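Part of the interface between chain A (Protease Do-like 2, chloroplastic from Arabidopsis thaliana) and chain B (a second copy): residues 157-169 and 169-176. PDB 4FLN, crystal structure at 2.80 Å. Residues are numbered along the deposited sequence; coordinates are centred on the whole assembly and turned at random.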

# COMPACT_ATOMS: atom_id res chain seq x y z
N TYR A 157 21.80 -0.74 26.36
CA TYR A 157 20.94 0.43 26.50
C TYR A 157 20.00 0.57 25.33
O TYR A 157 20.41 0.92 24.23
CB TYR A 157 21.77 1.70 26.66
CG TYR A 157 22.62 1.67 27.90
CD1 TYR A 157 22.20 2.30 29.07
CD2 TYR A 157 23.82 0.98 27.93
CE1 TYR A 157 22.96 2.26 30.22
CE2 TYR A 157 24.60 0.93 29.08
CZ TYR A 157 24.16 1.57 30.22
OH TYR A 157 24.92 1.53 31.36
N PRO A 158 18.70 0.33 25.56
CA PRO A 158 17.71 0.48 24.48
C PRO A 158 17.70 1.91 23.98
O PRO A 158 18.18 2.80 24.69
CB PRO A 158 16.39 0.18 25.18
CG PRO A 158 16.75 -0.42 26.51
CD PRO A 158 18.07 0.12 26.87
N LEU A 159 17.17 2.15 22.80
CA LEU A 159 17.12 3.51 22.29
C LEU A 159 16.13 4.36 23.09
O LEU A 159 14.94 4.05 23.19
CB LEU A 159 16.73 3.50 20.82
CG LEU A 159 17.77 2.81 19.93
CD1 LEU A 159 17.23 2.63 18.52
CD2 LEU A 159 19.06 3.60 19.91
N GLY A 160 16.65 5.45 23.65
CA GLY A 160 15.88 6.35 24.49
C GLY A 160 15.84 5.97 25.96
O GLY A 160 15.85 4.79 26.33
N GLY A 161 15.74 6.98 26.81
CA GLY A 161 15.54 6.79 28.23
C GLY A 161 16.84 6.68 28.98
O GLY A 161 16.89 6.95 30.18
N ASP A 162 17.89 6.32 28.28
CA ASP A 162 19.21 6.18 28.90
C ASP A 162 19.21 5.40 30.24
O ASP A 162 19.94 5.77 31.17
CB ASP A 162 19.88 7.55 29.05
N THR A 163 18.41 4.35 30.34
CA THR A 163 18.57 3.38 31.42
C THR A 163 18.83 1.99 30.86
O THR A 163 18.33 1.62 29.79
CB THR A 163 17.36 3.32 32.36
OG1 THR A 163 17.80 2.99 33.68
CG2 THR A 163 16.37 2.25 31.91
N ILE A 164 19.64 1.21 31.58
CA ILE A 164 20.12 -0.07 31.08
C ILE A 164 18.99 -1.10 31.00
O ILE A 164 18.00 -0.99 31.70
CB ILE A 164 21.29 -0.58 31.97
CG1 ILE A 164 22.34 -1.30 31.13
CG2 ILE A 164 20.78 -1.42 33.14
CD1 ILE A 164 23.69 -1.34 31.81
N SER A 165 19.14 -2.10 30.13
CA SER A 165 18.11 -3.13 29.98
C SER A 165 18.72 -4.51 29.95
O SER A 165 19.93 -4.67 29.79
CB SER A 165 17.32 -2.90 28.71
OG SER A 165 18.21 -2.81 27.60
N VAL A 166 17.86 -5.51 30.09
CA VAL A 166 18.28 -6.90 30.13
C VAL A 166 17.26 -7.82 29.46
O VAL A 166 16.06 -7.64 29.63
CB VAL A 166 18.48 -7.34 31.60
CG1 VAL A 166 18.36 -8.84 31.74
CG2 VAL A 166 19.81 -6.85 32.12
N THR A 167 17.73 -8.79 28.69
CA THR A 167 16.86 -9.88 28.21
C THR A 167 17.52 -11.24 28.46
O THR A 167 18.74 -11.36 28.49
CB THR A 167 16.51 -9.77 26.72
OG1 THR A 167 17.69 -9.44 25.97
CG2 THR A 167 15.46 -8.73 26.49
N LYS A 168 16.69 -12.26 28.64
CA LYS A 168 17.16 -13.60 28.95
C LYS A 168 16.53 -14.58 27.97
O LYS A 168 15.37 -14.45 27.60
CB LYS A 168 16.78 -13.96 30.38
CG LYS A 168 17.41 -15.23 30.94
CD LYS A 168 17.39 -15.18 32.46
CE LYS A 168 18.20 -16.32 33.08
NZ LYS A 168 17.42 -17.58 33.13
N GLY A 169 17.31 -15.58 27.59
CA GLY A 169 16.88 -16.58 26.63
C GLY A 169 17.85 -17.74 26.71
O GLY A 169 18.59 -17.87 27.68
N GLY B 169 9.29 -14.39 31.99
CA GLY B 169 10.35 -13.59 31.40
C GLY B 169 11.15 -13.00 32.54
O GLY B 169 11.08 -13.51 33.66
N VAL B 170 11.91 -11.94 32.29
CA VAL B 170 12.53 -11.23 33.40
C VAL B 170 12.11 -9.77 33.43
O VAL B 170 11.50 -9.26 32.49
CB VAL B 170 14.08 -11.31 33.33
CG1 VAL B 170 14.52 -12.74 33.38
CG2 VAL B 170 14.61 -10.63 32.06
N VAL B 171 12.49 -9.06 34.49
CA VAL B 171 12.28 -7.64 34.47
C VAL B 171 13.42 -7.17 33.61
O VAL B 171 14.57 -7.34 33.99
CB VAL B 171 12.46 -7.03 35.87
CG1 VAL B 171 12.67 -5.53 35.77
CG2 VAL B 171 11.25 -7.34 36.75
N SER B 172 13.11 -6.61 32.45
CA SER B 172 14.15 -6.11 31.56
C SER B 172 14.57 -4.68 31.88
O SER B 172 15.75 -4.35 31.78
CB SER B 172 13.76 -6.25 30.08
OG SER B 172 12.38 -6.03 29.86
N ARG B 173 13.59 -3.85 32.23
CA ARG B 173 13.83 -2.41 32.39
C ARG B 173 12.99 -1.78 33.49
O ARG B 173 11.78 -2.03 33.57
CB ARG B 173 13.54 -1.70 31.07
CG ARG B 173 14.35 -0.45 30.84
CD ARG B 173 14.19 0.07 29.44
NE ARG B 173 15.18 1.10 29.15
CZ ARG B 173 15.04 2.03 28.21
NH1 ARG B 173 13.95 2.07 27.46
NH2 ARG B 173 16.01 2.92 28.03
N ILE B 174 13.62 -0.96 34.31
CA ILE B 174 12.89 -0.10 35.25
C ILE B 174 13.11 1.36 34.86
O ILE B 174 14.19 1.91 35.07
CB ILE B 174 13.34 -0.32 36.70
CG1 ILE B 174 12.89 -1.68 37.19
CG2 ILE B 174 12.76 0.74 37.60
CD1 ILE B 174 13.81 -2.27 38.20
N GLU B 175 12.08 1.98 34.32
CA GLU B 175 12.20 3.30 33.72
C GLU B 175 10.96 4.12 34.01
O GLU B 175 9.91 3.58 34.36
CB GLU B 175 12.38 3.13 32.21
CG GLU B 175 12.52 4.41 31.41
CD GLU B 175 13.84 5.10 31.62
OE1 GLU B 175 14.66 5.11 30.68
OE2 GLU B 175 14.07 5.63 32.73
N VAL B 176 11.07 5.44 33.91
CA VAL B 176 9.88 6.28 33.91
C VAL B 176 9.30 6.32 32.49
O VAL B 176 10.02 6.55 31.53
CB VAL B 176 10.22 7.70 34.39
CG1 VAL B 176 9.30 8.72 33.73
CG2 VAL B 176 10.12 7.78 35.89
O HOH W 1 16.22 -0.25 33.62

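The most unusual feature of this contact is an arginine from one chain that serves the backbone carbonyls of a glycine-rich turn in the other. R173(B) runs out nearly fully extended, with chi1 to chi3 all t, and although its CA-to-CB bond points sideways, its end comes nearer to chain A. NH2 of R173(B) donates to O of G160(A) at 2.5 Å with an N-H...O angle of 174°, a very short and almost linear hydrogen bond. The same guanidinium grips O of T163(A) in a fork: NE of R173(B) lies 3.3 Å and NH2 of R173(B) 3.2 Å from that oxygen, with angles of 147° and 148°. Such near-equal values are what a carbonyl placed between two N-H groups should give, and both acceptors indeed lie at the guanidinium edge, near its plane. P158(A) covers one face, its CG 3.4 Å from NE of R173(B). With 108 Å² covered, R173(B) has the largest buried area of any residue in the contact.

At G161(A) the turn leaves no room for a side chain: phi/psi of 90/-23° would jam a CB against the preceding carbonyl, and an ideal CB would also fall 2.2 Å from OE1 of E175(B) and 3.0 Å from NH2 of R173(B). O of G161(A) sits 2.9 Å from OE1 of E175(B), but both are acceptors, so the proximity is no hydrogen bond. E175(B) instead offers charge to its neighbour: its OE1 is 3.7 Å from NH2 of R173(B), a long salt bridge in which the oxygen lies well out of the guanidinium plane and no N-H points at it.

Beyond the turn, the strands run antiparallel, at 168° between their directions and 4.7 Å at closest approach. Direct backbone pairing is nonetheless sparse. N of V166(A) donates to O of S172(B) at 2.9 Å, with a bent angle of 130°, and CA of S165(A) makes a CA-H...O contact with that same oxygen at 3.2 Å. S172(B) has phi/psi of -85/-39°, a departure from extended geometry within its strand. A water extends the link by accepting from N of I174(B) at 2.8 Å and donating to O of I164(A) at 2.7 Å, bridging two backbones that do not bond directly there.

The other end is apolar. V170(B) points toward chain A, its CG2 4.2 Å from CG1 of V166(A) and its CG1 3.9 Å from CD of K168(A), whose aliphatic portion packs here while its end leads away.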